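Local coordinates for ADP/ATP-dependent NAD(P)H-hydrate dehydratase (Bacillus subtilis, PDB 3RPZ), which catalyses the ADP- or ATP-dependent dehydration of hydrated NADH and NADPH, returning these damaged cofactors to their usable form, at residues P7-E12 and A238-V243; R138-R143 and A180-V185; P151-F156 and E166-R171; V194-F197 and D201-L204. All coordinates share one frame; numbering follows the deposited sequence.

Contact 1 of 4, residues P7-E12 and A238-V243; sequences PFWTEE and AVLNAV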
# COMPACT_ATOMS: atom_id res chain seq x y z
N PRO A 7 -11.79 -16.39 36.39
CA PRO A 7 -12.90 -16.13 35.50
C PRO A 7 -12.45 -15.63 34.14
O PRO A 7 -11.40 -14.99 34.02
CB PRO A 7 -13.69 -15.02 36.23
CG PRO A 7 -12.62 -14.30 36.97
CD PRO A 7 -11.70 -15.37 37.44
N PHE A 8 -13.26 -15.90 33.12
CA PHE A 8 -13.05 -15.32 31.81
C PHE A 8 -13.60 -13.90 31.75
O PHE A 8 -14.63 -13.58 32.29
CB PHE A 8 -13.71 -16.18 30.73
CG PHE A 8 -13.00 -17.47 30.47
CD1 PHE A 8 -11.92 -17.55 29.67
CD2 PHE A 8 -13.43 -18.64 31.08
CE1 PHE A 8 -11.23 -18.72 29.46
CE2 PHE A 8 -12.76 -19.85 30.87
CZ PHE A 8 -11.65 -19.88 30.01
N TRP A 9 -12.88 -13.05 31.04
CA TRP A 9 -13.40 -11.72 30.66
C TRP A 9 -14.27 -12.00 29.44
O TRP A 9 -13.76 -12.28 28.35
CB TRP A 9 -12.25 -10.75 30.38
CG TRP A 9 -12.66 -9.34 30.14
CD1 TRP A 9 -12.62 -8.68 28.95
CD2 TRP A 9 -13.12 -8.40 31.12
NE1 TRP A 9 -13.04 -7.39 29.12
CE2 TRP A 9 -13.32 -7.17 30.45
CE3 TRP A 9 -13.36 -8.47 32.49
CZ2 TRP A 9 -13.77 -6.02 31.12
CZ3 TRP A 9 -13.81 -7.34 33.15
CH2 TRP A 9 -13.99 -6.12 32.45
N THR A 10 -15.58 -11.90 29.63
CA THR A 10 -16.54 -12.33 28.64
C THR A 10 -17.09 -11.20 27.81
O THR A 10 -16.88 -10.03 28.08
CB THR A 10 -17.76 -12.97 29.32
OG1 THR A 10 -18.44 -11.97 30.06
CG2 THR A 10 -17.33 -14.16 30.26
N GLU A 11 -17.80 -11.57 26.75
CA GLU A 11 -18.48 -10.60 25.90
C GLU A 11 -19.33 -9.61 26.72
O GLU A 11 -19.35 -8.43 26.41
CB GLU A 11 -19.34 -11.34 24.87
CG GLU A 11 -20.33 -10.43 24.18
CD GLU A 11 -21.15 -11.12 23.10
OE1 GLU A 11 -20.97 -12.34 22.87
OE2 GLU A 11 -21.97 -10.41 22.50
N GLU A 12 -19.99 -10.08 27.75
CA GLU A 12 -20.78 -9.23 28.58
C GLU A 12 -19.93 -8.15 29.29
O GLU A 12 -20.34 -7.02 29.38
CB GLU A 12 -21.52 -10.12 29.58
CG GLU A 12 -22.57 -11.08 28.95
CD GLU A 12 -22.06 -12.25 28.04
OE1 GLU A 12 -20.96 -12.83 28.22
OE2 GLU A 12 -22.84 -12.61 27.13
N ALA A 238 -9.16 -1.30 29.71
CA ALA A 238 -8.42 -1.12 28.48
C ALA A 238 -7.59 -2.36 28.14
O ALA A 238 -7.61 -2.85 27.01
CB ALA A 238 -7.48 0.08 28.57
N VAL A 239 -6.85 -2.90 29.12
CA VAL A 239 -6.01 -4.08 28.91
C VAL A 239 -6.88 -5.28 28.56
O VAL A 239 -6.65 -5.99 27.58
CB VAL A 239 -5.14 -4.36 30.14
CG1 VAL A 239 -4.36 -5.67 29.94
CG2 VAL A 239 -4.18 -3.21 30.41
N LEU A 240 -7.92 -5.49 29.35
CA LEU A 240 -8.79 -6.66 29.16
C LEU A 240 -9.53 -6.63 27.82
O LEU A 240 -9.59 -7.63 27.10
CB LEU A 240 -9.82 -6.77 30.31
CG LEU A 240 -9.18 -7.12 31.65
CD1 LEU A 240 -10.11 -6.63 32.79
CD2 LEU A 240 -8.92 -8.60 31.73
N ASN A 241 -10.02 -5.45 27.43
CA ASN A 241 -10.70 -5.31 26.15
C ASN A 241 -9.76 -5.41 24.97
O ASN A 241 -10.17 -5.93 23.93
CB ASN A 241 -11.52 -4.02 26.07
CG ASN A 241 -12.77 -4.08 27.00
OD1 ASN A 241 -13.23 -5.19 27.34
ND2 ASN A 241 -13.32 -2.93 27.40
N ALA A 242 -8.52 -4.96 25.10
CA ALA A 242 -7.57 -5.08 24.03
C ALA A 242 -7.27 -6.53 23.77
O ALA A 242 -7.27 -7.00 22.62
CB ALA A 242 -6.29 -4.29 24.33
N VAL A 243 -6.96 -7.28 24.84
CA VAL A 243 -6.61 -8.70 24.70
C VAL A 243 -7.82 -9.47 24.09
O VAL A 243 -7.69 -10.27 23.14
CB VAL A 243 -6.22 -9.29 26.03
CG1 VAL A 243 -6.01 -10.79 25.92
CG2 VAL A 243 -4.94 -8.62 26.53
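The indole of Trp9 lies flat on the helical segment 238-243, with Leu240 beneath one face and Asn241 at its edge. Leu240 CB sits 3.5 Å from the centroid of the five-membered ring, almost straight over the face, a CH-pi contact with the pyrrole part. One branch, CD1, continues under the benzene part, 3.7 Å from Trp9 CE3, while CD2 turns back toward Trp9 CG and CB. The side chains cross at about a right angle, and with CB under the five-membered ring and CD1 under the six-membered one a single leucine underlies both. With Trp9 CG anti to the backbone N (chi1 -173°), the ring is carried from the loop over to the helix. There NE1 of Trp9 donates a nearly straight hydrogen bond of 2.8 Å to OD1 of Asn241. The acceptor lies in the indole plane, whereas the donor is tilted 33° from the carbonyl plane of the amide; the two planes are turned 45° apart. The contact joins the N-terminal loop, just ahead of helix 11-17 with Thr10 as N-cap, to helix 235-256 of the ribokinase-like alpha/beta fold of this NAD(P)H-hydrate dehydratase family. Asn241 ND2 is hydrogen-bonded to Thr17 OG1 and His232 NE2, which helps fix the rotation of the amide that receives the indole N-H. Trp9 also stacks on His13 and meets Trp203 edge-to-face.

Contact 2 of 4, residues R138-R143 and A180-V185; sequences RTYPKR and AQLQTV
Tyr140 turns one face of its ring to the methyl group of Thr184, whose CG2 stands 4.0 Å from the ring centroid, 25° off the normal. This CH-pi contact is offset toward the rim, nearest at CD1 of Tyr140, 3.6 Å from CG2. The threonine conformation decides which branch does the touching: at chi1 64° OG1 lies between the backbone N and the carbonyl carbon, while CG2 is anti to the carbonyl carbon and reaches the ring. Tyr140 has CG beside its own backbone N (chi1 -59°), which places the ring against Thr184, and the two side chains cross at about a right angle. Leu182 adds a looser apolar contact, CB to Tyr140 CD1 at 4.2 Å, and its CD2 packs 3.7 Å from the backbone O of Arg138. A water bridges the backbones, accepting from Tyr140 N and donating to Leu182 O. Arg138 folds back on its own segment, its NE and NH2 both gripping Thr139 O in the guanidinium plane, while NH1 forms a salt bridge with Asp119. Leu149 of strand 147-149 touches both Tyr140 and Thr184. The loop 138-143 thus packs where helix 171-182 ends in a Schellman motif, with Gln183 at the positive-phi C-prime position, before the chain enters strand 185-188.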
# COMPACT_ATOMS: atom_id res chain seq x y z
N ARG A 138 14.02 -7.51 36.25
CA ARG A 138 14.21 -6.23 36.91
C ARG A 138 13.09 -5.99 37.91
O ARG A 138 12.18 -6.78 38.01
CB ARG A 138 14.28 -5.08 35.90
CG ARG A 138 13.00 -4.87 35.11
CD ARG A 138 12.94 -3.56 34.39
NE ARG A 138 12.93 -2.45 35.34
CZ ARG A 138 13.33 -1.23 35.09
NH1 ARG A 138 13.85 -0.90 33.90
NH2 ARG A 138 13.21 -0.33 36.05
N THR A 139 13.20 -4.90 38.67
CA THR A 139 12.11 -4.43 39.51
C THR A 139 11.68 -3.05 39.02
O THR A 139 12.27 -2.48 38.09
CB THR A 139 12.52 -4.39 40.98
OG1 THR A 139 13.61 -3.50 41.13
CG2 THR A 139 12.93 -5.81 41.45
N TYR A 140 10.58 -2.55 39.59
CA TYR A 140 9.90 -1.37 39.10
C TYR A 140 9.68 -0.39 40.21
O TYR A 140 9.39 -0.78 41.32
CB TYR A 140 8.57 -1.78 38.44
CG TYR A 140 8.81 -2.74 37.29
CD1 TYR A 140 8.87 -4.12 37.51
CD2 TYR A 140 9.07 -2.26 36.02
CE1 TYR A 140 9.14 -4.95 36.47
CE2 TYR A 140 9.33 -3.10 34.98
CZ TYR A 140 9.36 -4.44 35.20
OH TYR A 140 9.65 -5.28 34.13
N PRO A 141 9.85 0.90 39.93
CA PRO A 141 9.72 1.90 40.98
C PRO A 141 8.27 2.17 41.35
O PRO A 141 7.38 2.06 40.49
CB PRO A 141 10.30 3.14 40.30
CG PRO A 141 10.00 2.97 38.87
CD PRO A 141 10.14 1.50 38.61
N LYS A 142 8.01 2.59 42.59
CA LYS A 142 6.67 3.00 42.94
C LYS A 142 6.35 4.24 42.11
O LYS A 142 7.18 5.14 41.98
CB LYS A 142 6.57 3.30 44.44
CG LYS A 142 5.30 4.09 44.88
CD LYS A 142 3.98 3.43 44.55
CE LYS A 142 2.81 4.45 44.69
NZ LYS A 142 1.56 3.99 43.99
N ARG A 143 5.16 4.24 41.49
CA ARG A 143 4.69 5.35 40.66
C ARG A 143 3.16 5.27 40.65
O ARG A 143 2.60 4.21 41.00
CB ARG A 143 5.32 5.25 39.25
CG ARG A 143 4.89 4.01 38.51
CD ARG A 143 5.60 3.75 37.21
NE ARG A 143 5.56 4.82 36.21
CZ ARG A 143 4.67 4.91 35.22
NH1 ARG A 143 4.77 5.91 34.33
NH2 ARG A 143 3.66 4.04 35.09
N ALA A 180 1.96 -9.73 41.57
CA ALA A 180 2.03 -9.30 42.95
C ALA A 180 3.45 -8.90 43.40
O ALA A 180 3.65 -7.83 43.96
CB ALA A 180 1.42 -10.38 43.87
N GLN A 181 4.44 -9.75 43.09
CA GLN A 181 5.80 -9.48 43.48
C GLN A 181 6.37 -8.25 42.85
O GLN A 181 7.07 -7.48 43.49
CB GLN A 181 6.68 -10.70 43.16
CG GLN A 181 8.15 -10.57 43.58
CD GLN A 181 8.96 -11.85 43.34
OE1 GLN A 181 8.45 -12.98 43.43
NE2 GLN A 181 10.24 -11.67 43.03
N LEU A 182 6.10 -8.05 41.57
CA LEU A 182 6.63 -6.92 40.82
C LEU A 182 5.78 -5.66 40.96
O LEU A 182 6.25 -4.55 40.69
CB LEU A 182 6.79 -7.26 39.34
CG LEU A 182 7.66 -8.45 38.98
CD1 LEU A 182 7.62 -8.76 37.48
CD2 LEU A 182 9.08 -8.16 39.38
N GLN A 183 4.53 -5.83 41.37
CA GLN A 183 3.51 -4.78 41.38
C GLN A 183 3.34 -4.17 39.99
O GLN A 183 3.28 -2.96 39.83
CB GLN A 183 3.75 -3.77 42.50
CG GLN A 183 3.40 -4.35 43.87
CD GLN A 183 1.90 -4.65 43.97
OE1 GLN A 183 1.12 -3.68 43.95
NE2 GLN A 183 1.51 -5.92 43.99
N THR A 184 3.22 -5.05 39.02
CA THR A 184 2.88 -4.69 37.65
C THR A 184 1.71 -5.53 37.19
O THR A 184 1.44 -6.62 37.72
CB THR A 184 4.04 -4.95 36.69
OG1 THR A 184 4.32 -6.35 36.63
CG2 THR A 184 5.28 -4.25 37.09
N VAL A 185 1.00 -5.05 36.17
CA VAL A 185 0.08 -5.89 35.43
C VAL A 185 0.94 -6.88 34.64
O VAL A 185 1.97 -6.48 34.07
CB VAL A 185 -0.82 -5.08 34.48
CG1 VAL A 185 -1.84 -6.00 33.75
CG2 VAL A 185 -1.54 -3.97 35.28
O HOH W 1 9.02 -4.40 41.13

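Contact 3 of 4, residues P151-F156 and E166-R171; sequences PHPGEF and ELQKKR. With NPW (beta-6-hydroxy-1,4,5,6-tetrahydronicotinamide adenine dinucleotide phosphate), chain D.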
# COMPACT_ATOMS: atom_id res chain seq x y z
N PRO A 151 4.56 -10.27 28.37
CA PRO A 151 5.36 -11.40 27.95
C PRO A 151 4.58 -12.56 27.35
O PRO A 151 3.54 -12.98 27.86
CB PRO A 151 6.02 -11.85 29.24
CG PRO A 151 4.98 -11.56 30.28
CD PRO A 151 4.42 -10.23 29.83
N HIS A 152 5.17 -13.16 26.32
CA HIS A 152 4.87 -14.55 26.05
C HIS A 152 5.66 -15.43 27.00
O HIS A 152 6.50 -14.94 27.78
CB HIS A 152 5.08 -14.90 24.57
CG HIS A 152 6.48 -14.73 24.08
ND1 HIS A 152 7.60 -15.27 24.72
CD2 HIS A 152 6.93 -14.16 22.94
CE1 HIS A 152 8.68 -14.94 24.01
NE2 HIS A 152 8.30 -14.29 22.91
N PRO A 153 5.42 -16.74 27.03
CA PRO A 153 6.10 -17.58 28.04
C PRO A 153 7.65 -17.52 28.01
O PRO A 153 8.27 -17.62 29.03
CB PRO A 153 5.54 -18.98 27.74
CG PRO A 153 4.16 -18.68 27.32
CD PRO A 153 4.27 -17.43 26.45
N GLY A 154 8.27 -17.34 26.82
CA GLY A 154 9.70 -17.19 26.73
C GLY A 154 10.17 -15.93 27.43
O GLY A 154 11.20 -15.93 28.14
N GLU A 155 9.46 -14.84 27.25
CA GLU A 155 9.78 -13.58 27.88
C GLU A 155 9.56 -13.69 29.39
O GLU A 155 10.31 -13.10 30.17
CB GLU A 155 8.97 -12.44 27.27
CG GLU A 155 9.50 -12.06 25.90
CD GLU A 155 8.55 -11.41 24.95
OE1 GLU A 155 7.32 -11.46 25.14
OE2 GLU A 155 9.04 -10.86 23.92
N PHE A 156 8.53 -14.42 29.79
CA PHE A 156 8.29 -14.61 31.22
C PHE A 156 9.44 -15.36 31.88
O PHE A 156 9.86 -15.01 32.99
CB PHE A 156 6.97 -15.35 31.43
CG PHE A 156 6.45 -15.31 32.86
CD1 PHE A 156 6.84 -16.29 33.77
CD2 PHE A 156 5.56 -14.37 33.26
CE1 PHE A 156 6.39 -16.25 35.10
CE2 PHE A 156 5.06 -14.34 34.59
CZ PHE A 156 5.49 -15.29 35.48
N GLU A 166 7.61 -25.48 33.09
CA GLU A 166 6.98 -25.36 34.40
C GLU A 166 5.88 -24.30 34.40
O GLU A 166 4.78 -24.52 34.91
CB GLU A 166 8.03 -25.06 35.45
CG GLU A 166 8.86 -26.30 35.80
CD GLU A 166 8.01 -27.42 36.32
OE1 GLU A 166 7.04 -27.15 37.08
OE2 GLU A 166 8.29 -28.58 35.96
N LEU A 167 6.19 -23.16 33.82
CA LEU A 167 5.23 -22.08 33.71
C LEU A 167 3.95 -22.53 33.09
O LEU A 167 2.86 -22.24 33.57
CB LEU A 167 5.84 -20.96 32.87
CG LEU A 167 4.93 -19.80 32.53
CD1 LEU A 167 4.41 -19.10 33.80
CD2 LEU A 167 5.64 -18.84 31.61
N GLN A 168 4.06 -23.29 31.99
CA GLN A 168 2.89 -23.61 31.19
C GLN A 168 1.95 -24.59 31.88
O GLN A 168 0.79 -24.73 31.46
CB GLN A 168 3.33 -24.06 29.77
CG GLN A 168 3.91 -22.92 28.90
CD GLN A 168 2.85 -21.86 28.57
OE1 GLN A 168 2.63 -20.93 29.32
NE2 GLN A 168 2.12 -22.10 27.50
N LYS A 169 2.42 -25.23 32.95
CA LYS A 169 1.56 -26.09 33.76
C LYS A 169 0.68 -25.35 34.79
O LYS A 169 -0.27 -25.90 35.30
CB LYS A 169 2.42 -27.10 34.55
CG LYS A 169 3.25 -28.03 33.68
CD LYS A 169 4.12 -28.94 34.57
CE LYS A 169 5.10 -29.77 33.76
NZ LYS A 169 5.82 -30.70 34.68
N LYS A 170 1.06 -24.12 35.13
CA LYS A 170 0.46 -23.35 36.22
C LYS A 170 0.47 -21.86 35.81
O LYS A 170 0.97 -21.01 36.54
CB LYS A 170 1.28 -23.55 37.52
CG LYS A 170 1.36 -24.95 38.10
CD LYS A 170 1.76 -24.91 39.57
CE LYS A 170 3.18 -24.37 39.82
NZ LYS A 170 3.55 -24.34 41.34
N ARG A 171 -0.08 -21.57 34.63
CA ARG A 171 0.08 -20.21 34.07
C ARG A 171 -0.46 -19.12 34.95
O ARG A 171 0.20 -18.12 35.21
CB ARG A 171 -0.54 -20.12 32.67
CG ARG A 171 0.23 -20.89 31.61
CD ARG A 171 -0.61 -21.13 30.34
NE ARG A 171 -1.26 -19.91 29.86
CZ ARG A 171 -0.70 -18.92 29.20
NH1 ARG A 171 0.57 -18.93 28.89
NH2 ARG A 171 -1.45 -17.91 28.84
P NPW D . 10.15 -22.39 21.41
O1 NPW D . 11.59 -22.16 21.02
O2 NPW D . 9.12 -22.27 20.33
O3 NPW D . 9.92 -23.66 22.25
PA NPW D . 11.90 -14.55 21.30
PB NPW D . 10.15 -13.09 19.49
C1A NPW D . 9.25 -19.15 23.40
C1B NPW D . 10.31 -8.82 17.51
N1C NPW D . 9.41 -9.16 16.43
N1D NPW D . 4.81 -21.33 24.65
C2A NPW D . 9.86 -19.88 22.20
O2A NPW D . 9.81 -21.26 22.51
C2B NPW D . 9.64 -8.72 18.88
O2B NPW D . 8.90 -7.53 19.04
C2C NPW D . 9.33 -8.49 15.30
C2D NPW D . 6.07 -21.77 24.81
C3A NPW D . 11.27 -19.32 22.16
O3A NPW D . 12.15 -19.94 23.11
C3B NPW D . 10.92 -8.77 19.75
O3B NPW D . 11.47 -7.45 19.79
C3C NPW D . 8.71 -8.69 14.18
N3D NPW D . 7.21 -21.16 24.46
C4B NPW D . 11.82 -9.71 18.95
O4B NPW D . 11.27 -9.86 17.61
C4C NPW D . 7.93 -9.99 14.08
C4D NPW D . 6.97 -19.96 23.92
O4D NPW D . 9.85 -17.85 23.35
C4E NPW D . 11.03 -17.88 22.57
C5A NPW D . 5.68 -19.41 23.68
C5B NPW D . 11.94 -11.11 19.56
O5B NPW D . 10.65 -11.61 19.91
C5C NPW D . 8.49 -10.99 15.08
C5E NPW D . 10.79 -16.95 21.37
O5E NPW D . 10.85 -15.61 21.83
C6C NPW D . 8.56 -10.38 16.51
O6C NPW D . 7.28 -10.04 17.03
C6D NPW D . 4.52 -20.14 24.07
N6D NPW D . 3.26 -19.76 23.93
N7A NPW D . 5.73 -18.18 23.05
C7C NPW D . 8.66 -7.73 13.11
N7C NPW D . 7.96 -8.02 12.02
O7C NPW D . 9.32 -6.66 13.19
C8A NPW D . 7.09 -17.96 22.88
N9A NPW D . 7.80 -19.06 23.44
OA1 NPW D . 13.22 -15.15 21.02
OA2 NPW D . 11.74 -13.54 22.33
OA3 NPW D . 11.34 -14.08 19.87
OB1 NPW D . 8.93 -13.31 20.27
OB2 NPW D . 10.08 -13.21 18.00
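The start of helix 153-160, N-capped by His152, forms part of the NPW pocket, and Pro153 in its first turn links the ligand to segment 166-171. Pro153 CG lies 3.4 Å from OE1 of Gln168, the two side chains crossing at about a right angle, and 3.6 Å from C6D of the NPW adenine. Gln168 is bent at chi2 (-66°), which brings its amide back over the proline; OE1 accepts a 2.9 Å hydrogen bond from Arg171 NH1, on a lone pair in the carbonyl plane and in the guanidinium plane. Deeper in, Leu167 CD2 packs 3.6 Å from CD1 of Phe156 and also touches Pro153 CB. The His152 imidazole is sandwiched between Glu155 OE1, over the centre of one face, and NPW C8A, over the opposite face. Its NE2 donates to OB1 of the NPW diphosphate at 2.9 Å, a bond bent to 143°. Gly154 CA comes within 3.4 Å of O4D of NPW. Lys27 of the second subunit packs on His152, and other residues of that subunit also bind NPW. Beneath the pocket, Phe156 and Leu167 rest on Leu188 of strand 185-188 and Tyr174 of helix 171-182, while Arg171 reaches the backbone O atoms of Lys189 and Gln192.

Contact 4 of 4, residues V194-F197 and D201-L204; sequences VIAF and DCWL
The Phe197 ring has the backbone O of Asp201 and CD1 of Trp203 at its edge, near its plane, the latter 4.1 Å from CE2 of Phe197, and it takes a cation-pi contact from Lys236. Trp203, for its part, has the backbone O of Ile195 at the indole edge, while CE2 of Phe197 comes at the indole obliquely. The Asp201 carboxylate stands almost perpendicular to the phenyl ring, at 86°, with Asp201 CB 4.0 Å from Phe197 CD2; its OD2 makes a salt bridge with Lys236. Behind these groups runs an antiparallel hairpin. Ile195 and Trp203 form a hydrogen-bonded pair, Ile195 N donating to Trp203 O at 2.9 Å and Trp203 N to Ile195 O at 3.0 Å, and Phe197 N binds Asp201 O beyond it. Val194-Leu204 and Ala196-Cys202 are non-hydrogen-bonded pairs, with side chains on the face away from Trp203. There Cys202 SG, anti to the backbone N (chi1 -170°), leans across diagonally to Val194 CG1, a tight 3.4 Å, and also meets Ala196 CB. Val194 CG2 and Leu204 CD2 lie side by side, 3.7 Å apart. Helix 171-182 covers the face of Val194, Ala196 and Cys202, helix 235-256 that of Ile195 and Trp203; strand 194-196 pairs onward with strand 185-188, and strand 202-204 ends the sheet within this chain.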
# COMPACT_ATOMS: atom_id res chain seq x y z
N VAL A 194 -3.53 -14.96 30.26
CA VAL A 194 -3.82 -14.56 31.64
C VAL A 194 -3.58 -13.08 31.81
O VAL A 194 -2.54 -12.56 31.34
CB VAL A 194 -2.93 -15.29 32.68
CG1 VAL A 194 -3.36 -14.93 34.12
CG2 VAL A 194 -2.98 -16.77 32.48
N ILE A 195 -4.55 -12.34 32.34
CA ILE A 195 -4.37 -10.93 32.67
C ILE A 195 -4.38 -10.82 34.18
O ILE A 195 -5.44 -10.93 34.82
CB ILE A 195 -5.45 -10.03 32.05
CG1 ILE A 195 -5.59 -10.26 30.54
CG2 ILE A 195 -5.11 -8.52 32.35
CD1 ILE A 195 -6.58 -11.35 30.11
N ALA A 196 -3.20 -10.66 34.78
CA ALA A 196 -3.01 -10.61 36.21
C ALA A 196 -2.67 -9.21 36.67
O ALA A 196 -1.73 -8.61 36.17
CB ALA A 196 -1.95 -11.59 36.65
N PHE A 197 -3.45 -8.68 37.61
CA PHE A 197 -3.29 -7.33 38.14
C PHE A 197 -2.57 -7.41 39.50
O PHE A 197 -2.73 -8.38 40.23
CB PHE A 197 -4.65 -6.64 38.26
CG PHE A 197 -5.28 -6.37 36.93
CD1 PHE A 197 -4.89 -5.30 36.18
CD2 PHE A 197 -6.20 -7.24 36.41
CE1 PHE A 197 -5.42 -5.10 34.92
CE2 PHE A 197 -6.72 -7.03 35.15
CZ PHE A 197 -6.36 -5.96 34.42
N ASP A 201 -6.54 -9.11 41.29
CA ASP A 201 -7.56 -9.45 40.31
C ASP A 201 -6.87 -10.24 39.21
O ASP A 201 -5.73 -9.96 38.86
CB ASP A 201 -8.22 -8.21 39.72
CG ASP A 201 -9.23 -7.55 40.61
OD1 ASP A 201 -9.43 -8.01 41.73
OD2 ASP A 201 -9.77 -6.52 40.08
N CYS A 202 -7.54 -11.23 38.64
CA CYS A 202 -6.99 -11.97 37.53
C CYS A 202 -8.12 -12.52 36.67
O CYS A 202 -9.18 -12.91 37.18
CB CYS A 202 -6.14 -13.07 38.07
SG CYS A 202 -5.10 -13.98 36.94
N TRP A 203 -7.87 -12.52 35.37
CA TRP A 203 -8.83 -12.97 34.36
C TRP A 203 -8.12 -13.82 33.33
O TRP A 203 -6.90 -13.74 33.16
CB TRP A 203 -9.49 -11.79 33.66
CG TRP A 203 -10.23 -10.87 34.56
CD1 TRP A 203 -9.71 -9.81 35.32
CD2 TRP A 203 -11.63 -10.88 34.83
NE1 TRP A 203 -10.72 -9.19 35.99
CE2 TRP A 203 -11.90 -9.81 35.72
CE3 TRP A 203 -12.68 -11.68 34.40
CZ2 TRP A 203 -13.17 -9.53 36.17
CZ3 TRP A 203 -13.96 -11.37 34.84
CH2 TRP A 203 -14.18 -10.34 35.73
N LEU A 204 -8.90 -14.66 32.65
CA LEU A 204 -8.46 -15.39 31.45
C LEU A 204 -9.16 -14.80 30.25
O LEU A 204 -10.34 -14.46 30.32
CB LEU A 204 -8.77 -16.88 31.54
CG LEU A 204 -8.15 -17.65 32.69
CD1 LEU A 204 -8.51 -19.15 32.56
CD2 LEU A 204 -6.63 -17.48 32.76

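How the contacts relate
Along the chain, contact 2 encloses contact 3, contact 4 follows, and the long loop closed by contact 1 holds all three. Contacts 1 and 4 touch, with centres 10 Å apart: Pro7 and Trp9 probably hydrogen-bond through their backbones to Leu204, so the N-terminal loop lies along the last strand of the sheet. Contacts 2 and 4 meet through Val185, which packs on Ala196 and Phe197. Helix 171-182 begins at contact 3 and ends at contact 2, whose centres are 18 Å apart. Contact 3 alone includes ligand-pocket residues; contact 4 is the hairpin at one edge of the sheet, contact 1 packs the N-terminal loop on helix 235-256 beside it, and contact 2 packs a loop where helix 171-182 ends.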